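Local coordinates for NAD-dependent epimerase/dehydratase domain-containing protein (Ruegeria pomeroyi DSS-3, PDB 3IUS) that is of unknown function but probably binds NAD(P) through a Rossmann-type domain, as in related short-chain dehydrogenases/reductases, at residues I170-I174 / Q216-A220; K175-F180 / F248-R254; A223-G227 / L277-Q281; V204-D210 / V255-K261. All blocks are in the same frame, centred on the assembly; numbering follows the deposited sequence. Where two conformers were deposited one is given.

Contact 1: I170-I174 / Q216-A220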
loop_
_atom_site.group_PDB
_atom_site.type_symbol
_atom_site.label_atom_id
_atom_site.label_comp_id
_atom_site.label_asym_id
_atom_site.label_seq_id
_atom_site.Cartn_x
_atom_site.Cartn_y
_atom_site.Cartn_z
ATOM N N ILE A 170 12.499 14.231 -17.238
ATOM C CA ILE A 170 12.771 13.117 -16.332
ATOM C C ILE A 170 14.243 13.103 -15.943
ATOM O O ILE A 170 15.125 13.264 -16.789
ATOM C CB ILE A 170 12.403 11.756 -16.958
ATOM C CG1 ILE A 170 12.760 11.741 -18.446
ATOM C CG2 ILE A 170 10.927 11.458 -16.757
ATOM C CD1 ILE A 170 12.547 10.399 -19.117
ATOM N N ARG A 171 14.506 12.913 -14.658
ATOM C CA ARG A 171 15.871 12.928 -14.159
ATOM C C ARG A 171 16.048 11.869 -13.085
ATOM O O ARG A 171 15.103 11.528 -12.375
ATOM C CB ARG A 171 16.217 14.318 -13.617
ATOM C CG ARG A 171 15.137 14.914 -12.730
ATOM C CD ARG A 171 14.921 16.395 -13.022
ATOM N NE ARG A 171 15.925 17.259 -12.403
ATOM C CZ ARG A 171 15.855 17.713 -11.155
ATOM N NH1 ARG A 171 14.831 17.371 -10.378
ATOM N NH2 ARG A 171 16.811 18.502 -10.678
ATOM N N ARG A 172 17.258 11.336 -12.984
ATOM C CA ARG A 172 17.561 10.355 -11.953
ATOM C C ARG A 172 18.257 11.045 -10.787
ATOM O O ARG A 172 19.367 11.555 -10.932
ATOM C CB ARG A 172 18.418 9.217 -12.522
ATOM C CG ARG A 172 17.676 8.324 -13.515
ATOM C CD ARG A 172 18.570 7.240 -14.101
ATOM N NE ARG A 172 19.687 7.817 -14.846
ATOM C CZ ARG A 172 20.965 7.581 -14.574
ATOM N NH1 ARG A 172 21.289 6.757 -13.584
ATOM N NH2 ARG A 172 21.915 8.153 -15.302
ATOM N N ILE A 173 17.593 11.076 -9.634
ATOM C CA ILE A 173 18.160 11.695 -8.443
ATOM C C ILE A 173 19.066 10.707 -7.721
ATOM O O ILE A 173 18.625 9.624 -7.321
ATOM C CB ILE A 173 17.062 12.154 -7.461
ATOM C CG1 ILE A 173 16.020 13.020 -8.173
ATOM C CG2 ILE A 173 17.674 12.878 -6.274
ATOM C CD1 ILE A 173 16.584 14.277 -8.794
ATOM N N ILE A 174 20.325 11.089 -7.533
ATOM C CA ILE A 174 21.310 10.207 -6.911
ATOM C C ILE A 174 21.624 10.573 -5.458
ATOM O O ILE A 174 22.326 11.536 -5.193
ATOM C CB ILE A 174 22.622 10.185 -7.723
ATOM C CG1 ILE A 174 22.330 9.961 -9.205
ATOM C CG2 ILE A 174 23.563 9.108 -7.197
ATOM C CD1 ILE A 174 21.657 8.640 -9.485
ATOM N N GLN A 216 16.962 5.290 -8.902
ATOM C CA GLN A 216 17.556 5.600 -10.208
ATOM C C GLN A 216 17.724 4.350 -11.076
ATOM O O GLN A 216 17.826 4.444 -12.300
ATOM C CB GLN A 216 18.894 6.337 -10.053
ATOM C CG GLN A 216 20.016 5.535 -9.396
ATOM C CD GLN A 216 20.041 5.693 -7.881
ATOM O OE1 GLN A 216 19.015 5.937 -7.263
ATOM N NE2 GLN A 216 21.225 5.569 -7.285
ATOM N N ASP A 217 17.747 3.182 -10.437
ATOM C CA ASP A 217 17.920 1.924 -11.158
ATOM C C ASP A 217 16.612 1.495 -11.811
ATOM O O ASP A 217 16.610 0.844 -12.852
ATOM C CB ASP A 217 18.411 0.820 -10.217
ATOM C CG ASP A 217 19.883 0.957 -9.860
ATOM O OD1 ASP A 217 20.536 1.923 -10.311
ATOM O OD2 ASP A 217 20.389 0.080 -9.136
ATOM N N VAL A 218 15.493 1.832 -11.183
ATOM C CA VAL A 218 14.204 1.480 -11.755
ATOM C C VAL A 218 13.992 2.263 -13.043
ATOM O O VAL A 218 13.677 1.697 -14.097
ATOM C CB VAL A 218 13.067 1.741 -10.776
ATOM C CG1 VAL A 218 11.736 1.355 -11.403
ATOM C CG2 VAL A 218 13.300 0.947 -9.506
ATOM N N ILE A 219 14.175 3.573 -12.938
ATOM C CA ILE A 219 14.112 4.474 -14.081
ATOM C C ILE A 219 15.046 4.004 -15.192
ATOM O O ILE A 219 14.659 3.939 -16.364
ATOM C CB ILE A 219 14.495 5.899 -13.646
ATOM C CG1 ILE A 219 13.402 6.491 -12.752
ATOM C CG2 ILE A 219 14.774 6.789 -14.861
ATOM C CD1 ILE A 219 13.760 7.834 -12.146
ATOM N N ALA A 220 16.280 3.671 -14.826
ATOM C CA ALA A 220 17.242 3.189 -15.808
ATOM C C ALA A 220 16.756 1.921 -16.510
ATOM O O ALA A 220 16.878 1.786 -17.717
ATOM C CB ALA A 220 18.601 2.948 -15.153
HETATM O O HOH W 1 18.993 7.962 -5.200
#
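Ile170 leads into this contact without touching the helical segment 216-220. At Arg171 the side chain turns away, its guanidinium bonding to the carbonyl of Ala239, and the backbone does the packing: Arg171 O lies 3.9 Å from Ile219 CD1. Arg172 is the main point of contact. Its CB sits 3.8 Å from Gln216 CB, its CG 3.5 Å from Ile219 CG2 and its CD 3.4 Å from Gln216 O, so the aliphatic part of the arginine lies along the first turn of the segment while NE reaches past it to the carbonyl of Pro231. Strand 172-174 runs nearly antiparallel to the helix, with axes 8.3 Å apart at an angle of 154°. In a fold of the SDR/epimerase type, this strand pairs with strand 233-235 in a small two-stranded parallel sheet, apart from the main Rossmann sheet, and helix 215-226 packs on it. Further on, Ile173 directs its side chain away from the helix, yet its carbonyl approaches it through water 1, which lies within hydrogen-bonding distance of both partners, 2.7 Å from Ile173 O and 2.9 Å from Gln216 OE1. No direct hydrogen bond joins the segments. At Ile174 the CB points sideways, but the m rotamer at both chi angles brings CD1 to 3.5 Å from Gln216 CG.

Contact 2: K175-F180 / F248-R254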
loop_
_atom_site.group_PDB
_atom_site.type_symbol
_atom_site.label_atom_id
_atom_site.label_comp_id
_atom_site.label_asym_id
_atom_site.label_seq_id
_atom_site.Cartn_x
_atom_site.Cartn_y
_atom_site.Cartn_z
ATOM N N LYS A 175 21.095 9.801 -4.507
ATOM C CA LYS A 175 21.469 9.957 -3.109
ATOM C C LYS A 175 22.298 8.736 -2.733
ATOM O O LYS A 175 21.816 7.606 -2.844
ATOM C CB LYS A 175 20.223 10.007 -2.220
ATOM C CG LYS A 175 20.519 10.018 -0.725
ATOM C CD LYS A 175 20.754 11.426 -0.219
ATOM C CE LYS A 175 21.125 11.440 1.255
ATOM N NZ LYS A 175 20.080 10.844 2.122
ATOM N N PRO A 176 23.544 8.956 -2.285
ATOM C CA PRO A 176 24.457 7.841 -2.025
ATOM C C PRO A 176 23.851 6.860 -1.031
ATOM O O PRO A 176 23.368 7.283 0.020
ATOM C CB PRO A 176 25.678 8.527 -1.400
ATOM C CG PRO A 176 25.603 9.932 -1.860
ATOM C CD PRO A 176 24.143 10.251 -1.923
ATOM N N GLY A 177 23.864 5.581 -1.389
ATOM C CA GLY A 177 23.376 4.524 -0.515
ATOM C C GLY A 177 21.870 4.363 -0.493
ATOM O O GLY A 177 21.367 3.387 0.055
ATOM N N GLN A 178 21.147 5.316 -1.074
ATOM C CA GLN A 178 19.684 5.307 -1.005
ATOM C C GLN A 178 19.042 4.135 -1.740
ATOM O O GLN A 178 19.356 3.856 -2.884
ATOM C CB GLN A 178 19.102 6.614 -1.542
ATOM C CG GLN A 178 17.595 6.710 -1.384
ATOM C CD GLN A 178 17.189 7.042 0.034
ATOM O OE1 GLN A 178 17.719 7.965 0.640
ATOM N NE2 GLN A 178 16.247 6.284 0.573
ATOM N N VAL A 179 18.139 3.442 -1.061
ATOM C CA VAL A 179 17.303 2.464 -1.729
ATOM C C VAL A 179 15.851 2.719 -1.330
ATOM O O VAL A 179 15.585 3.289 -0.264
ATOM C CB VAL A 179 17.703 1.031 -1.350
ATOM C CG1 VAL A 179 19.133 0.739 -1.777
ATOM C CG2 VAL A 179 17.543 0.824 0.149
ATOM N N PHE A 180 14.917 2.309 -2.185
ATOM C CA PHE A 180 13.497 2.365 -1.851
ATOM C C PHE A 180 12.856 0.981 -1.903
ATOM O O PHE A 180 13.280 0.115 -2.663
ATOM C CB PHE A 180 12.743 3.313 -2.783
ATOM C CG PHE A 180 13.058 4.760 -2.560
ATOM C CD1 PHE A 180 13.177 5.268 -1.278
ATOM C CD2 PHE A 180 13.204 5.619 -3.634
ATOM C CE1 PHE A 180 13.456 6.608 -1.071
ATOM C CE2 PHE A 180 13.483 6.960 -3.435
ATOM C CZ PHE A 180 13.613 7.452 -2.152
ATOM N N PHE A 248 11.595 12.341 1.001
ATOM C CA PHE A 248 11.633 10.926 0.637
ATOM C C PHE A 248 13.054 10.375 0.616
ATOM O O PHE A 248 13.262 9.162 0.674
ATOM C CB PHE A 248 10.950 10.690 -0.710
ATOM C CG PHE A 248 9.471 10.935 -0.685
ATOM C CD1 PHE A 248 8.663 10.266 0.223
ATOM C CD2 PHE A 248 8.888 11.828 -1.565
ATOM C CE1 PHE A 248 7.299 10.487 0.254
ATOM C CE2 PHE A 248 7.524 12.053 -1.542
ATOM C CZ PHE A 248 6.728 11.381 -0.631
ATOM N N TYR A 249 14.027 11.274 0.539
ATOM C CA TYR A 249 15.429 10.890 0.525
ATOM C C TYR A 249 16.077 11.135 1.882
ATOM O O TYR A 249 17.302 11.170 1.994
ATOM C CB TYR A 249 16.179 11.665 -0.565
ATOM C CG TYR A 249 15.855 11.221 -1.974
ATOM C CD1 TYR A 249 16.622 10.252 -2.614
ATOM C CD2 TYR A 249 14.782 11.767 -2.667
ATOM C CE1 TYR A 249 16.328 9.843 -3.904
ATOM C CE2 TYR A 249 14.482 11.363 -3.959
ATOM C CZ TYR A 249 15.256 10.400 -4.571
ATOM O OH TYR A 249 14.961 9.999 -5.852
ATOM N N SER A 250 15.253 11.300 2.913
ATOM C CA SER A 250 15.758 11.608 4.248
ATOM C C SER A 250 15.724 10.392 5.166
ATOM O O SER A 250 16.157 10.465 6.309
ATOM C CB SER A 250 14.954 12.745 4.883
ATOM O OG SER A 250 13.631 12.327 5.172
ATOM N N GLU A 251 15.200 9.284 4.660
ATOM C CA GLU A 251 15.136 8.048 5.429
ATOM C C GLU A 251 15.573 6.895 4.544
ATOM O O GLU A 251 15.130 6.780 3.407
ATOM C CB GLU A 251 13.710 7.782 5.915
ATOM C CG GLU A 251 13.193 8.771 6.934
ATOM C CD GLU A 251 11.800 8.422 7.421
ATOM O OE1 GLU A 251 11.025 7.826 6.643
ATOM O OE2 GLU A 251 11.481 8.743 8.585
ATOM N N ASN A 252 16.428 6.030 5.075
ATOM C CA ASN A 252 16.892 4.884 4.312
ATOM C C ASN A 252 16.857 3.617 5.156
ATOM O O ASN A 252 17.456 3.576 6.218
ATOM C CB ASN A 252 18.305 5.139 3.797
ATOM C CG ASN A 252 18.714 4.165 2.720
ATOM O OD1 ASN A 252 17.904 3.780 1.874
ATOM N ND2 ASN A 252 19.968 3.746 2.753
ATOM N N LYS A 253 16.157 2.595 4.672
ATOM C CA LYS A 253 16.133 1.298 5.338
ATOM C C LYS A 253 15.873 0.169 4.337
ATOM O O LYS A 253 15.553 0.420 3.179
ATOM C CB LYS A 253 15.074 1.283 6.441
ATOM C CG LYS A 253 13.637 1.153 5.946
ATOM C CD LYS A 253 13.005 2.492 5.651
ATOM C CE LYS A 253 11.553 2.331 5.215
ATOM N NZ LYS A 253 10.998 3.612 4.705
ATOM N N ARG A 254 16.017 -1.074 4.790
ATOM C CA ARG A 254 15.683 -2.230 3.976
ATOM C C ARG A 254 14.699 -3.023 4.808
ATOM O O ARG A 254 14.914 -3.196 6.003
ATOM C CB ARG A 254 16.935 -3.058 3.666
ATOM C CG ARG A 254 17.851 -2.413 2.623
ATOM C CD ARG A 254 19.114 -3.241 2.440
ATOM N NE ARG A 254 19.901 -2.805 1.285
ATOM C CZ ARG A 254 20.726 -1.771 1.311
ATOM N NH1 ARG A 254 20.860 -1.060 2.421
ATOM N NH2 ARG A 254 21.414 -1.443 0.224
HETATM O O HOH W 2 22.832 1.143 0.083
HETATM O O HOH W 3 14.611 3.240 2.200
#
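Two irregular loops meet here in the C-terminal lobe beside the Rossmann-like sheet, which in relatives usually forms the substrate side, the first opening with a type II beta turn from Lys175 to Gln178 in which Gly177 takes up the positive phi. Side-chain-to-backbone hydrogen bonds do most of the joining. Lys175 NZ donates to Tyr249 O (2.8 Å), Gln178 NE2 to Glu251 O (3.1 Å), and Val179 N to Asn252 OD1 (3.0 Å, nearly linear); Asn252 ND2 adds a weak bond to Gly177 O (3.1 Å). Aromatic packing adds to this: the edge of Phe180 faces the Tyr249 ring in a T-shaped pair, centroids 5.3 Å apart and planes at 63°. Val179 packs on Arg254, CG2 over one face of the guanidinium, while Arg254 NH1 bonds to the carbonyl of Gly112. Water 3 lies 2.6 Å from Val179 O and accepts from Lys253 N (3.0 Å), and water 2 donates to Gly177 O (2.7 Å) and accepts from Arg254 NH2 (3.0 Å).

Contact 3: A223-G227 / L277-Q281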
loop_
_atom_site.group_PDB
_atom_site.type_symbol
_atom_site.label_atom_id
_atom_site.label_comp_id
_atom_site.label_asym_id
_atom_site.label_seq_id
_atom_site.Cartn_x
_atom_site.Cartn_y
_atom_site.Cartn_z
ATOM N N ALA A 223 13.979 2.485 -19.040
ATOM C CA ALA A 223 14.542 3.064 -20.269
ATOM C C ALA A 223 15.215 1.979 -21.110
ATOM O O ALA A 223 15.027 1.904 -22.324
ATOM C CB ALA A 223 15.524 4.170 -19.935
ATOM N N GLU A 224 15.995 1.133 -20.453
ATOM C CA GLU A 224 16.655 0.020 -21.122
ATOM C C GLU A 224 15.652 -0.873 -21.862
ATOM O O GLU A 224 15.844 -1.202 -23.027
ATOM C CB GLU A 224 17.459 -0.791 -20.104
ATOM C CG GLU A 224 18.206 -1.982 -20.677
ATOM C CD GLU A 224 18.946 -2.771 -19.608
ATOM O OE1 GLU A 224 19.248 -2.193 -18.543
ATOM O OE2 GLU A 224 19.224 -3.969 -19.833
ATOM N N LEU A 225 14.586 -1.278 -21.174
ATOM C CA LEU A 225 13.547 -2.107 -21.783
ATOM C C LEU A 225 12.900 -1.467 -23.012
ATOM O O LEU A 225 12.491 -2.164 -23.946
ATOM C CB LEU A 225 12.471 -2.441 -20.753
ATOM C CG LEU A 225 12.903 -3.457 -19.703
ATOM C CD1 LEU A 225 11.844 -3.595 -18.611
ATOM C CD2 LEU A 225 13.192 -4.807 -20.347
ATOM N N GLN A 226 12.809 -0.141 -23.002
ATOM C CA GLN A 226 12.076 0.593 -24.024
ATOM C C GLN A 226 13.015 0.978 -25.156
ATOM O O GLN A 226 12.591 1.545 -26.162
ATOM C CB GLN A 226 11.444 1.843 -23.404
ATOM C CG GLN A 226 10.376 2.521 -24.257
ATOM C CD GLN A 226 8.992 1.909 -24.089
ATOM O OE1 GLN A 226 8.833 0.817 -23.528
ATOM N NE2 GLN A 226 7.978 2.616 -24.571
ATOM N N GLY A 227 14.298 0.670 -24.990
ATOM C CA GLY A 227 15.281 1.015 -26.003
ATOM C C GLY A 227 15.513 2.508 -26.090
ATOM O O GLY A 227 15.816 3.038 -27.169
ATOM N N LEU A 277 8.845 -5.128 -13.918
ATOM C CA LEU A 277 8.903 -4.192 -15.041
ATOM C C LEU A 277 8.798 -4.864 -16.408
ATOM O O LEU A 277 8.173 -4.327 -17.328
ATOM C CB LEU A 277 10.169 -3.326 -14.977
ATOM C CG LEU A 277 9.994 -1.903 -14.438
ATOM C CD1 LEU A 277 9.299 -1.936 -13.109
ATOM C CD2 LEU A 277 11.324 -1.154 -14.328
ATOM N N GLU A 278 9.429 -6.023 -16.553
ATOM C CA GLU A 278 9.363 -6.753 -17.809
ATOM C C GLU A 278 7.925 -7.170 -18.114
ATOM O O GLU A 278 7.473 -7.070 -19.251
ATOM C CB GLU A 278 10.298 -7.962 -17.780
ATOM C CG GLU A 278 11.744 -7.582 -17.503
ATOM C CD GLU A 278 12.681 -8.772 -17.483
ATOM O OE1 GLU A 278 13.040 -9.263 -18.576
ATOM O OE2 GLU A 278 13.069 -9.205 -16.376
ATOM N N ALA A 279 7.211 -7.631 -17.086
ATOM C CA ALA A 279 5.807 -8.002 -17.232
ATOM C C ALA A 279 4.904 -6.802 -17.513
ATOM O O ALA A 279 3.987 -6.886 -18.328
ATOM C CB ALA A 279 5.320 -8.740 -15.985
ATOM N N LEU A 280 5.157 -5.693 -16.822
ATOM C CA LEU A 280 4.371 -4.476 -17.004
ATOM C C LEU A 280 4.483 -3.944 -18.425
ATOM O O LEU A 280 3.490 -3.525 -19.021
ATOM C CB LEU A 280 4.804 -3.393 -16.014
ATOM C CG LEU A 280 3.898 -3.209 -14.796
ATOM C CD1 LEU A 280 3.817 -4.496 -14.006
ATOM C CD2 LEU A 280 4.376 -2.058 -13.917
ATOM N N GLN A 281 5.693 -3.964 -18.962
ATOM C CA GLN A 281 5.916 -3.464 -20.314
ATOM C C GLN A 281 5.113 -4.271 -21.328
ATOM O O GLN A 281 4.628 -3.727 -22.318
ATOM C CB GLN A 281 7.393 -3.514 -20.683
ATOM C CG GLN A 281 7.676 -2.792 -21.998
ATOM C CD GLN A 281 9.025 -3.126 -22.576
ATOM O OE1 GLN A 281 9.542 -4.218 -22.379
ATOM N NE2 GLN A 281 9.593 -2.186 -23.328
HETATM O O HOH W 4 11.944 -5.134 -23.814
#
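Leu225 gives up the most surface in this small contact between two helices. Its CB points at the opposing helix, and CD1 sits 4.0 Å from both Leu277 CB and Leu277 O, and 4.1 Å from Glu278 CG, so the end of the leucine rests on the first turn of segment 277-281. Gln281, next in buried area, reaches back across the gap with an extended side chain. Helices 215-226 and 273-282 pack together here at the C-terminal end of the former, which finishes in a Schellman motif with Gly227 at positive phi. Carbonyls in such a last turn can lack helical partners, and Gln281 NE2 donates to one of them, Leu225 O, at 3.0 Å. The same nitrogen also donates to Gln226 OE1 at 3.1 Å, the chief contribution of the exposed Gln226. Both glutamines also touch Phe162. Water 4 closes a small ring, donating to Leu225 O at 3.0 Å and to Gln281 OE1 at 2.9 Å.

Contact 4: V204-D210 / V255-K261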
loop_
_atom_site.group_PDB
_atom_site.type_symbol
_atom_site.label_atom_id
_atom_site.label_comp_id
_atom_site.label_asym_id
_atom_site.label_seq_id
_atom_site.Cartn_x
_atom_site.Cartn_y
_atom_site.Cartn_z
ATOM N N VAL A 204 1.077 -7.723 12.447
ATOM C CA VAL A 204 1.590 -6.710 11.530
ATOM C C VAL A 204 2.428 -7.411 10.467
ATOM O O VAL A 204 3.228 -8.289 10.783
ATOM C CB VAL A 204 2.475 -5.693 12.274
ATOM C CG1 VAL A 204 3.020 -4.644 11.306
ATOM C CG2 VAL A 204 1.699 -5.028 13.387
ATOM N N TYR A 205 2.271 -7.011 9.204
ATOM C CA TYR A 205 3.009 -7.628 8.113
ATOM C C TYR A 205 3.602 -6.543 7.251
ATOM O O TYR A 205 2.880 -5.655 6.813
ATOM C CB TYR A 205 2.086 -8.452 7.214
ATOM C CG TYR A 205 1.266 -9.483 7.945
ATOM C CD1 TYR A 205 1.770 -10.750 8.187
ATOM C CD2 TYR A 205 -0.018 -9.189 8.375
ATOM C CE1 TYR A 205 1.019 -11.698 8.857
ATOM C CE2 TYR A 205 -0.778 -10.128 9.047
ATOM C CZ TYR A 205 -0.260 -11.382 9.275
ATOM O OH TYR A 205 -1.021 -12.313 9.950
ATOM N N ASN A 206 4.907 -6.624 7.023
ATOM C CA ASN A 206 5.548 -5.819 5.982
ATOM C C ASN A 206 5.167 -6.369 4.617
ATOM O O ASN A 206 5.238 -7.574 4.394
ATOM C CB ASN A 206 7.066 -5.879 6.109
ATOM C CG ASN A 206 7.583 -5.140 7.312
ATOM O OD1 ASN A 206 8.707 -5.385 7.761
ATOM N ND2 ASN A 206 6.779 -4.236 7.848
ATOM N N VAL A 207 4.798 -5.493 3.685
ATOM C CA VAL A 207 4.403 -5.949 2.362
ATOM C C VAL A 207 5.268 -5.249 1.336
ATOM O O VAL A 207 4.963 -4.142 0.907
ATOM C CB VAL A 207 2.903 -5.712 2.075
ATOM C CG1 VAL A 207 2.524 -6.324 0.738
ATOM C CG2 VAL A 207 2.049 -6.322 3.187
ATOM N N CYS A 208 6.366 -5.907 0.981
ATOM C CA CYS A 208 7.347 -5.366 0.048
ATOM C C CYS A 208 7.990 -6.542 -0.675
ATOM O O CYS A 208 7.885 -7.674 -0.223
ATOM C CB CYS A 208 8.426 -4.589 0.805
ATOM S SG CYS A 208 9.203 -5.544 2.156
ATOM N N ASP A 209 8.666 -6.278 -1.785
ATOM C CA ASP A 209 9.341 -7.355 -2.494
ATOM C C ASP A 209 10.737 -7.653 -1.930
ATOM O O ASP A 209 11.113 -7.147 -0.870
ATOM C CB ASP A 209 9.361 -7.098 -4.009
ATOM C CG ASP A 209 10.342 -6.028 -4.410
ATOM O OD1 ASP A 209 11.212 -5.661 -3.588
ATOM O OD2 ASP A 209 10.251 -5.562 -5.568
ATOM N N ASP A 210 11.490 -8.483 -2.645
ATOM C CA ASP A 210 12.743 -9.031 -2.136
ATOM C C ASP A 210 13.963 -8.140 -2.323
ATOM O O ASP A 210 15.030 -8.427 -1.779
ATOM C CB ASP A 210 13.027 -10.381 -2.797
ATOM C CG ASP A 210 12.132 -11.482 -2.275
ATOM O OD1 ASP A 210 11.446 -11.251 -1.265
ATOM O OD2 ASP A 210 12.118 -12.570 -2.883
ATOM N N VAL A 255 13.599 -3.448 4.190
ATOM C CA VAL A 255 12.495 -4.035 4.941
ATOM C C VAL A 255 12.363 -5.525 4.668
ATOM O O VAL A 255 12.270 -5.942 3.513
ATOM C CB VAL A 255 11.156 -3.339 4.597
ATOM C CG1 VAL A 255 10.031 -3.886 5.471
ATOM C CG2 VAL A 255 11.289 -1.815 4.747
ATOM N N ARG A 256 12.327 -6.317 5.742
ATOM C CA ARG A 256 12.150 -7.765 5.657
ATOM C C ARG A 256 10.690 -8.107 5.362
ATOM O O ARG A 256 9.778 -7.464 5.881
ATOM C CB ARG A 256 12.558 -8.451 6.974
ATOM C CG ARG A 256 14.022 -8.321 7.381
ATOM C CD ARG A 256 14.965 -9.090 6.453
ATOM N NE ARG A 256 16.346 -9.038 6.941
ATOM C CZ ARG A 256 17.422 -9.295 6.198
ATOM N NH1 ARG A 256 17.288 -9.634 4.927
ATOM N NH2 ARG A 256 18.635 -9.223 6.735
ATOM N N ASN A 257 10.480 -9.125 4.539
ATOM C CA ASN A 257 9.140 -9.571 4.164
ATOM C C ASN A 257 8.931 -11.049 4.487
ATOM O O ASN A 257 8.174 -11.737 3.805
ATOM C CB ASN A 257 8.896 -9.328 2.667
ATOM C CG ASN A 257 9.859 -10.105 1.785
ATOM O OD1 ASN A 257 10.602 -10.961 2.267
ATOM N ND2 ASN A 257 9.866 -9.793 0.484
ATOM N N ASP A 258 9.599 -11.527 5.533
ATOM C CA ASP A 258 9.561 -12.945 5.902
ATOM C C ASP A 258 8.194 -13.394 6.410
ATOM O O ASP A 258 7.733 -14.496 6.095
ATOM C CB ASP A 258 10.630 -13.249 6.968
ATOM C CG ASP A 258 12.021 -12.797 6.550
ATOM O OD1 ASP A 258 12.424 -13.090 5.410
ATOM O OD2 ASP A 258 12.711 -12.159 7.365
ATOM N N ARG A 259 7.551 -12.532 7.187
ATOM C CA ARG A 259 6.285 -12.862 7.826
ATOM C C ARG A 259 5.194 -13.263 6.826
ATOM O O ARG A 259 4.478 -14.241 7.032
ATOM C CB ARG A 259 5.823 -11.689 8.689
ATOM C CG ARG A 259 5.071 -12.108 9.936
ATOM C CD ARG A 259 5.300 -11.132 11.077
ATOM N NE ARG A 259 6.717 -10.840 11.263
ATOM C CZ ARG A 259 7.269 -10.498 12.422
ATOM N NH1 ARG A 259 8.570 -10.246 12.486
ATOM N NH2 ARG A 259 6.526 -10.419 13.518
ATOM N N ILE A 260 5.063 -12.503 5.740
ATOM C CA ILE A 260 4.015 -12.811 4.768
ATOM C C ILE A 260 4.289 -14.152 4.090
ATOM O O ILE A 260 3.363 -14.854 3.686
ATOM C CB ILE A 260 3.844 -11.703 3.701
ATOM C CG1 ILE A 260 5.163 -11.464 2.976
ATOM C CG2 ILE A 260 3.286 -10.418 4.339
ATOM C CD1 ILE A 260 5.077 -10.467 1.816
ATOM N N LYS A 261 5.565 -14.510 3.978
ATOM C CA LYS A 261 5.947 -15.762 3.338
ATOM C C LYS A 261 5.726 -16.931 4.296
ATOM O O LYS A 261 5.040 -17.893 3.966
ATOM C CB LYS A 261 7.409 -15.713 2.897
ATOM C CG LYS A 261 7.702 -14.705 1.785
ATOM C CD LYS A 261 9.198 -14.590 1.577
ATOM C CE LYS A 261 9.579 -13.559 0.509
ATOM N NZ LYS A 261 11.038 -13.290 0.591
HETATM O O HOH W 5 6.337 -9.759 5.912
HETATM O O HOH W 6 12.868 -7.779 1.396
#
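Asn257, just ahead of helix 258-262, ties the loop following strand 204-207 to the start of that helix. Its ND2 donates to Cys208 O (3.0 Å) and to Asp210 OD1 (2.8 Å), both nearly linear, while its OD1 accepts from Lys261 NZ at 2.9 Å. Lys261 NZ in turn forms a salt bridge with Asp210 OD1 (2.8 Å), so this oxygen accepts a hydrogen bond from each donor. Two waters serve backbone groups: water 5 accepts from Ile260 N (3.0 Å) and donates to Asn206 O (2.9 Å), and water 6 donates to Asp209 O and Val255 O, each at 2.9 Å. Val204 O, buried against Arg259 CD (3.5 Å), has no polar partner in the model, the guanidinium being turned to a salt bridge with Glu117, which also accepts from Asn206 N. Apolar contacts fill the rest, with Ile260 CG2 on Tyr205 CB (3.7 Å) and Cys208 SG by Val255 CG1 (3.8 Å). Strand 204-207 belongs to the large Rossmann-like parallel sheet, pairing with strand 146-155. The chemistry implies a buried junction in which Asn257 meets several polar groups at once, while Asp210 and Lys261 compensate each other's charge at its edge.

Contact 4 is the most central of the four, about 12 Å from the chain's centre to its own, at the large parallel sheet. Contacts 1 and 3 share helix 215-226 and come in series along the chain, their centres 14 Å apart; Val218 O meets Leu277 CD2 between them. Contact 2 follows directly from contact 1 in sequence at residues 174-175 and touches it where Tyr249 OH meets Ile173 CB at 3.4 Å. Contact 2 also runs on into contact 4 at residues 254-255, with centres 18 Å apart. Strand 204-207 of the main sheet comes between strand 172-174 and helix 215-226 in the chain, consistent with a C-terminal part interlaced with the Rossmann-like sheet rather than appended to it.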